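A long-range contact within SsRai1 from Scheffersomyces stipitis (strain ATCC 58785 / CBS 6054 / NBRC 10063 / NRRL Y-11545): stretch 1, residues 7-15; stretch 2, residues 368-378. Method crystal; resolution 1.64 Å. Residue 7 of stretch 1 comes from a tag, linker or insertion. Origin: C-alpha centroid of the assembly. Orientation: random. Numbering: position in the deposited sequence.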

ATOM      1  N   HIS A   7     -18.100   5.789  -2.406  1.00 23.78           N
ATOM      2  CA  HIS A   7     -18.083   5.728  -0.946  1.00 22.25           C
ATOM      3  C   HIS A   7     -18.284   4.304  -0.459  1.00 22.41           C
ATOM      4  O   HIS A   7     -18.155   4.006   0.739  1.00 24.32           O
ATOM      5  CB  HIS A   7     -19.129   6.680  -0.329  1.00 21.17           C
ATOM      6  CG  HIS A   7     -20.553   6.232  -0.492  1.00 22.53           C
ATOM      7  ND1 HIS A   7     -21.278   6.448  -1.645  1.00 24.88           N
ATOM      8  CD2 HIS A   7     -21.395   5.612   0.369  1.00 24.48           C
ATOM      9  CE1 HIS A   7     -22.499   5.963  -1.495  1.00 24.71           C
ATOM     10  NE2 HIS A   7     -22.598   5.451  -0.280  1.00 24.42           N
ATOM     11  N   MET A   8     -18.593   3.416  -1.391  1.00 20.72           N
ATOM     12  CA  MET A   8     -18.754   2.013  -1.033  1.00 23.72           C
ATOM     13  C   MET A   8     -17.556   1.170  -1.415  1.00 23.11           C
ATOM     14  O   MET A   8     -17.673  -0.046  -1.481  1.00 22.82           O
ATOM     15  CB  MET A   8     -20.042   1.442  -1.635  1.00 27.62           C
ATOM     16  CG  MET A   8     -21.289   2.141  -1.102  1.00 30.89           C
ATOM     17  SD  MET A   8     -22.826   1.412  -1.665  1.00 35.81           S
ATOM     18  CE  MET A   8     -22.870  -0.110  -0.717  1.00 33.45           C
ATOM     19  N   MET A   9     -16.408   1.820  -1.630  1.00 22.67           N
ATOM     20  CA  MET A   9     -15.168   1.130  -2.026  1.00 24.03           C
ATOM     21  C   MET A   9     -13.955   1.553  -1.178  1.00 23.66           C
ATOM     22  O   MET A   9     -13.830   2.727  -0.815  1.00 27.04           O
ATOM     23  CB  MET A   9     -14.889   1.400  -3.507  1.00 28.02           C
ATOM     24  CG  MET A   9     -13.681   0.692  -4.076  1.00 35.88           C
ATOM     25  SD  MET A   9     -13.570   0.993  -5.848  1.00 39.57           S
ATOM     26  CE  MET A   9     -15.318   1.140  -6.263  1.00 32.51           C
ATOM     27  N   LYS A  10     -13.090   0.588  -0.849  1.00 20.59           N
ATOM     28  CA  LYS A  10     -11.827   0.807  -0.126  1.00 20.60           C
ATOM     29  C   LYS A  10     -10.647   0.328  -0.982  1.00 20.45           C
ATOM     30  O   LYS A  10     -10.799  -0.575  -1.783  1.00 18.93           O
ATOM     31  CB  LYS A  10     -11.813   0.011   1.187  1.00 23.77           C
ATOM     32  CG  LYS A  10     -12.915   0.394   2.168  1.00 28.06           C
ATOM     33  CD  LYS A  10     -12.924  -0.510   3.398  1.00 31.04           C
ATOM     34  CE  LYS A  10     -14.035  -0.137   4.380  1.00 32.06           C
ATOM     35  NZ  LYS A  10     -14.157  -1.126   5.499  1.00 32.70           N
ATOM     36  N   THR A  11      -9.469   0.909  -0.786  1.00 19.63           N
ATOM     37  CA  THR A  11      -8.310   0.593  -1.629  1.00 19.95           C
ATOM     38  C   THR A  11      -7.140   0.090  -0.803  1.00 18.99           C
ATOM     39  O   THR A  11      -6.851   0.615   0.265  1.00 20.58           O
ATOM     40  CB  THR A  11      -7.854   1.828  -2.456  1.00 21.90           C
ATOM     41  OG1 THR A  11      -8.919   2.237  -3.322  1.00 24.94           O
ATOM     42  CG2 THR A  11      -6.617   1.499  -3.290  1.00 21.22           C
ATOM     43  N   LEU A  12      -6.475  -0.955  -1.300  1.00 17.26           N
ATOM     44  CA  LEU A  12      -5.264  -1.466  -0.677  1.00 16.18           C
ATOM     45  C   LEU A  12      -4.070  -1.139  -1.572  1.00 16.20           C
ATOM     46  O   LEU A  12      -4.092  -1.440  -2.759  1.00 16.89           O
ATOM     47  CB  LEU A  12      -5.367  -2.994  -0.484  1.00 17.67           C
ATOM     48  CG  LEU A  12      -4.147  -3.665   0.150  1.00 15.94           C
ATOM     49  CD1 LEU A  12      -3.950  -3.261   1.608  1.00 17.06           C
ATOM     50  CD2 LEU A  12      -4.241  -5.198   0.036  1.00 16.68           C
ATOM     51  N   SER A  13      -3.043  -0.510  -1.003  1.00 15.78           N
ATOM     52  CA  SER A  13      -1.819  -0.208  -1.750  1.00 16.58           C
ATOM     53  C   SER A  13      -1.169  -1.478  -2.274  1.00 16.81           C
ATOM     54  O   SER A  13      -1.030  -2.448  -1.535  1.00 16.52           O
ATOM     55  CB  SER A  13      -0.785   0.479  -0.870  1.00 17.17           C
ATOM     56  OG  SER A  13       0.417   0.668  -1.611  1.00 18.63           O
ATOM     57  N   LEU A  14      -0.743  -1.455  -3.531  1.00 15.33           N
ATOM     58  CA  LEU A  14       0.001  -2.589  -4.083  1.00 16.80           C
ATOM     59  C   LEU A  14       1.325  -2.779  -3.350  1.00 17.69           C
ATOM     60  O   LEU A  14       1.963  -3.833  -3.463  1.00 17.75           O
ATOM     61  CB  LEU A  14       0.286  -2.384  -5.576  1.00 16.93           C
ATOM     62  CG  LEU A  14      -0.922  -2.344  -6.510  1.00 19.10           C
ATOM     63  CD1 LEU A  14      -0.444  -2.283  -7.951  1.00 20.13           C
ATOM     64  CD2 LEU A  14      -1.834  -3.548  -6.293  1.00 21.04           C
ATOM     65  N   GLN A  15       1.757  -1.745  -2.629  1.00 17.38           N
ATOM     66  CA  GLN A  15       3.001  -1.795  -1.869  1.00 15.62           C
ATOM     67  C   GLN A  15       2.837  -2.429  -0.487  1.00 15.93           C
ATOM     68  O   GLN A  15       3.806  -2.557   0.246  1.00 18.42           O
ATOM     69  CB  GLN A  15       3.598  -0.383  -1.719  1.00 17.35           C
ATOM     70  CG  GLN A  15       3.955   0.265  -3.032  1.00 20.62           C
ATOM     71  CD  GLN A  15       4.736   1.560  -2.853  1.00 22.60           C
ATOM     72  OE1 GLN A  15       4.678   2.202  -1.797  1.00 26.64           O
ATOM     73  NE2 GLN A  15       5.470   1.950  -3.881  1.00 24.48           N
ATOM     74  N   THR A 368      -5.563   0.710 -14.191  1.00 30.66           N
ATOM     75  CA  THR A 368      -5.277   1.732 -13.185  1.00 30.66           C
ATOM     76  C   THR A 368      -4.314   1.229 -12.116  1.00 30.45           C
ATOM     77  O   THR A 368      -3.823   2.003 -11.287  1.00 32.16           O
ATOM     78  CB  THR A 368      -6.562   2.213 -12.498  1.00 31.10           C
ATOM     79  OG1 THR A 368      -7.194   1.111 -11.835  1.00 30.08           O
ATOM     80  CG2 THR A 368      -7.517   2.794 -13.521  1.00 33.11           C
ATOM     81  N   ARG A 369      -4.046  -0.072 -12.155  1.00 28.11           N
ATOM     82  CA  ARG A 369      -3.240  -0.748 -11.147  1.00 28.96           C
ATOM     83  C   ARG A 369      -3.719  -0.442  -9.734  1.00 27.93           C
ATOM     84  O   ARG A 369      -2.941  -0.055  -8.863  1.00 29.68           O
ATOM     85  CB  ARG A 369      -1.754  -0.441 -11.325  1.00 31.92           C
ATOM     86  CG  ARG A 369      -1.162  -1.153 -12.527  1.00 37.50           C
ATOM     87  CD  ARG A 369       0.346  -1.034 -12.576  1.00 40.56           C
ATOM     88  NE  ARG A 369       0.901  -1.706 -13.747  1.00 41.92           N
ATOM     89  CZ  ARG A 369       2.202  -1.851 -13.965  1.00 44.36           C
ATOM     90  NH1 ARG A 369       3.071  -1.374 -13.085  1.00 44.43           N
ATOM     91  NH2 ARG A 369       2.632  -2.472 -15.055  1.00 45.83           N
ATOM     92  N   THR A 370      -5.015  -0.628  -9.518  1.00 25.80           N
ATOM     93  CA  THR A 370      -5.590  -0.415  -8.202  1.00 25.04           C
ATOM     94  C   THR A 370      -6.209  -1.712  -7.705  1.00 20.87           C
ATOM     95  O   THR A 370      -6.790  -2.469  -8.478  1.00 22.11           O
ATOM     96  CB  THR A 370      -6.639   0.719  -8.200  1.00 28.21           C
ATOM     97  OG1 THR A 370      -7.777   0.334  -8.980  1.00 30.75           O
ATOM     98  CG2 THR A 370      -6.040   1.990  -8.786  1.00 29.44           C
ATOM     99  N   PHE A 371      -6.070  -1.955  -6.409  1.00 19.79           N
ATOM    100  CA  PHE A 371      -6.643  -3.124  -5.758  1.00 15.94           C
ATOM    101  C   PHE A 371      -7.715  -2.614  -4.805  1.00 17.32           C
ATOM    102  O   PHE A 371      -7.415  -1.852  -3.884  1.00 18.30           O
ATOM    103  CB  PHE A 371      -5.553  -3.857  -4.983  1.00 14.47           C
ATOM    104  CG  PHE A 371      -5.948  -5.241  -4.532  1.00 14.02           C
ATOM    105  CD1 PHE A 371      -6.657  -5.420  -3.355  1.00 15.32           C
ATOM    106  CD2 PHE A 371      -5.598  -6.355  -5.278  1.00 15.04           C
ATOM    107  CE1 PHE A 371      -7.014  -6.692  -2.921  1.00 14.04           C
ATOM    108  CE2 PHE A 371      -5.960  -7.622  -4.858  1.00 14.79           C
ATOM    109  CZ  PHE A 371      -6.668  -7.799  -3.675  1.00 13.52           C
ATOM    110  N   THR A 372      -8.961  -3.020  -5.027  1.00 15.69           N
ATOM    111  CA  THR A 372     -10.066  -2.434  -4.281  1.00 15.49           C
ATOM    112  C   THR A 372     -11.008  -3.469  -3.692  1.00 15.59           C
ATOM    113  O   THR A 372     -11.087  -4.613  -4.165  1.00 15.91           O
ATOM    114  CB  THR A 372     -10.904  -1.487  -5.157  1.00 18.28           C
ATOM    115  OG1 THR A 372     -11.430  -2.206  -6.280  1.00 19.93           O
ATOM    116  CG2 THR A 372     -10.063  -0.301  -5.645  1.00 19.97           C
ATOM    117  N   LEU A 373     -11.724  -3.036  -2.659  1.00 17.46           N
ATOM    118  CA  LEU A 373     -12.774  -3.811  -2.021  1.00 16.50           C
ATOM    119  C   LEU A 373     -14.031  -2.952  -2.063  1.00 19.19           C
ATOM    120  O   LEU A 373     -14.036  -1.839  -1.544  1.00 22.39           O
ATOM    121  CB  LEU A 373     -12.394  -4.090  -0.572  1.00 17.86           C
ATOM    122  CG  LEU A 373     -13.413  -4.769   0.344  1.00 18.58           C
ATOM    123  CD1 LEU A 373     -13.733  -6.188  -0.118  1.00 17.94           C
ATOM    124  CD2 LEU A 373     -12.901  -4.775   1.787  1.00 19.38           C
ATOM    125  N   ARG A 374     -15.082  -3.470  -2.685  1.00 19.20           N
ATOM    126  CA  ARG A 374     -16.323  -2.722  -2.877  1.00 20.85           C
ATOM    127  C   ARG A 374     -17.519  -3.507  -2.352  1.00 19.65           C
ATOM    128  O   ARG A 374     -17.620  -4.712  -2.570  1.00 21.17           O
ATOM    129  CB  ARG A 374     -16.491  -2.418  -4.367  1.00 25.87           C
ATOM    130  CG  ARG A 374     -17.855  -1.947  -4.775  1.00 30.71           C
ATOM    131  CD  ARG A 374     -17.830  -1.464  -6.211  1.00 34.46           C
ATOM    132  NE  ARG A 374     -17.681  -2.549  -7.176  1.00 35.11           N
ATOM    133  CZ  ARG A 374     -18.707  -3.190  -7.726  1.00 37.01           C
ATOM    134  NH1 ARG A 374     -19.947  -2.861  -7.388  1.00 38.43           N
ATOM    135  NH2 ARG A 374     -18.502  -4.154  -8.612  1.00 37.19           N
ATOM    136  N   GLU A 375     -18.421  -2.819  -1.653  1.00 18.67           N
ATOM    137  CA  GLU A 375     -19.660  -3.434  -1.187  1.00 20.46           C
ATOM    138  C   GLU A 375     -20.642  -3.542  -2.351  1.00 21.22           C
ATOM    139  O   GLU A 375     -20.918  -2.552  -3.031  1.00 24.35           O
ATOM    140  CB  GLU A 375     -20.285  -2.594  -0.059  1.00 23.87           C
ATOM    141  CG  GLU A 375     -21.574  -3.171   0.512  1.00 29.91           C
ATOM    142  CD  GLU A 375     -22.152  -2.326   1.634  1.00 34.79           C
ATOM    143  OE1 GLU A 375     -21.395  -1.545   2.259  1.00 35.19           O
ATOM    144  OE2 GLU A 375     -23.372  -2.441   1.887  1.00 38.06           O
ATOM    145  N   LEU A 376     -21.173  -4.742  -2.579  1.00 21.34           N
ATOM    146  CA  LEU A 376     -22.144  -4.960  -3.645  1.00 22.30           C
ATOM    147  C   LEU A 376     -23.529  -4.517  -3.173  1.00 25.46           C
ATOM    148  O   LEU A 376     -23.770  -4.397  -1.971  1.00 27.81           O
ATOM    149  CB  LEU A 376     -22.163  -6.441  -4.061  1.00 21.71           C
ATOM    150  CG  LEU A 376     -20.857  -6.944  -4.692  1.00 22.74           C
ATOM    151  CD1 LEU A 376     -20.802  -8.471  -4.818  1.00 24.11           C
ATOM    152  CD2 LEU A 376     -20.633  -6.273  -6.051  1.00 26.28           C
ATOM    153  N   MET A 377     -24.432  -4.277  -4.116  1.00 27.50           N
ATOM    154  CA  MET A 377     -25.803  -3.916  -3.781  1.00 29.58           C
ATOM    155  C   MET A 377     -26.603  -5.168  -3.404  1.00 26.94           C
ATOM    156  O   MET A 377     -26.123  -6.294  -3.566  1.00 26.18           O
ATOM    157  CB  MET A 377     -26.448  -3.160  -4.946  1.00 33.43           C
ATOM    158  CG  MET A 377     -25.688  -1.894  -5.350  1.00 36.15           C
ATOM    159  SD  MET A 377     -26.413  -0.389  -4.662  1.00 34.91           S
ATOM    160  CE  MET A 377     -25.307   0.880  -5.276  1.00 37.12           C
ATOM    161  N   GLY A 378     -27.814  -4.971  -2.899  1.00 24.50           N
ATOM    162  CA  GLY A 378     -28.592  -6.051  -2.319  1.00 25.06           C
ATOM    163  C   GLY A 378     -28.901  -7.202  -3.255  1.00 24.66           C
ATOM    164  O   GLY A 378     -28.906  -8.360  -2.843  1.00 23.75           O
TER
HETATM  165  O   HOH W   1      -4.041  -0.186  -5.134  1.00 30.58           O

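What holds the two stretches together? Two antiparallel strands share backbone hydrogen bonds. Lys10 and Leu373 form a closed pair, Lys10 N giving to Leu373 O at 2.7 Å and Leu373 N to Lys10 O at 2.8 Å. Beyond it, Glu375 N donates to Met8 O (2.9 Å) and Leu12 N to Phe371 O (2.9 Å). The return bond at Leu12 is replaced by a water, which donates to Leu12 O at 2.7 Å and accepts from Phe371 N at 3.0 Å.

How do the side chains of Met9, Thr11, Thr372 and Arg374 share one face? Met9 is t at chi1 and chi2, then bends at chi3 (-32°, between wells), so that its CG is 3.7 Å from Thr372 CB and its CE 3.6 Å from Arg374 CD. Arg374 is also t at chi1 and chi2, then turns at chi3 (p). With Thr11 m and Thr372 p, the hydroxyl of Thr11 meets the methyl of Thr372, Thr11 OG1 to Thr372 CG2 at 3.6 Å, and no hydrogen bond forms between the side chains.

What happens on the other face? Leu12 and Leu373 share the t, p conformation, common for leucine in strands. Phe371 is t at chi1 (-167°), with its CD1 4.0 Å from Leu12 CB. Lys10, although its CB lies only 4.5 Å from Leu373 CB, is extended from chi2 to chi4, carrying its amine away to a partner elsewhere in the structure.

How do the ends add to the contact? After the strand, Leu14 starts sideways, but its m, t conformation brings both methyls close: Leu14 CD1 is 3.5 Å from Arg369 O, and Leu14 CD2 is 4.0 Å from Phe371 CB. At the other end, Met8 turns at chi3 (p), and its CE sits 3.3 Å from Glu375 CD, against an extended glutamate.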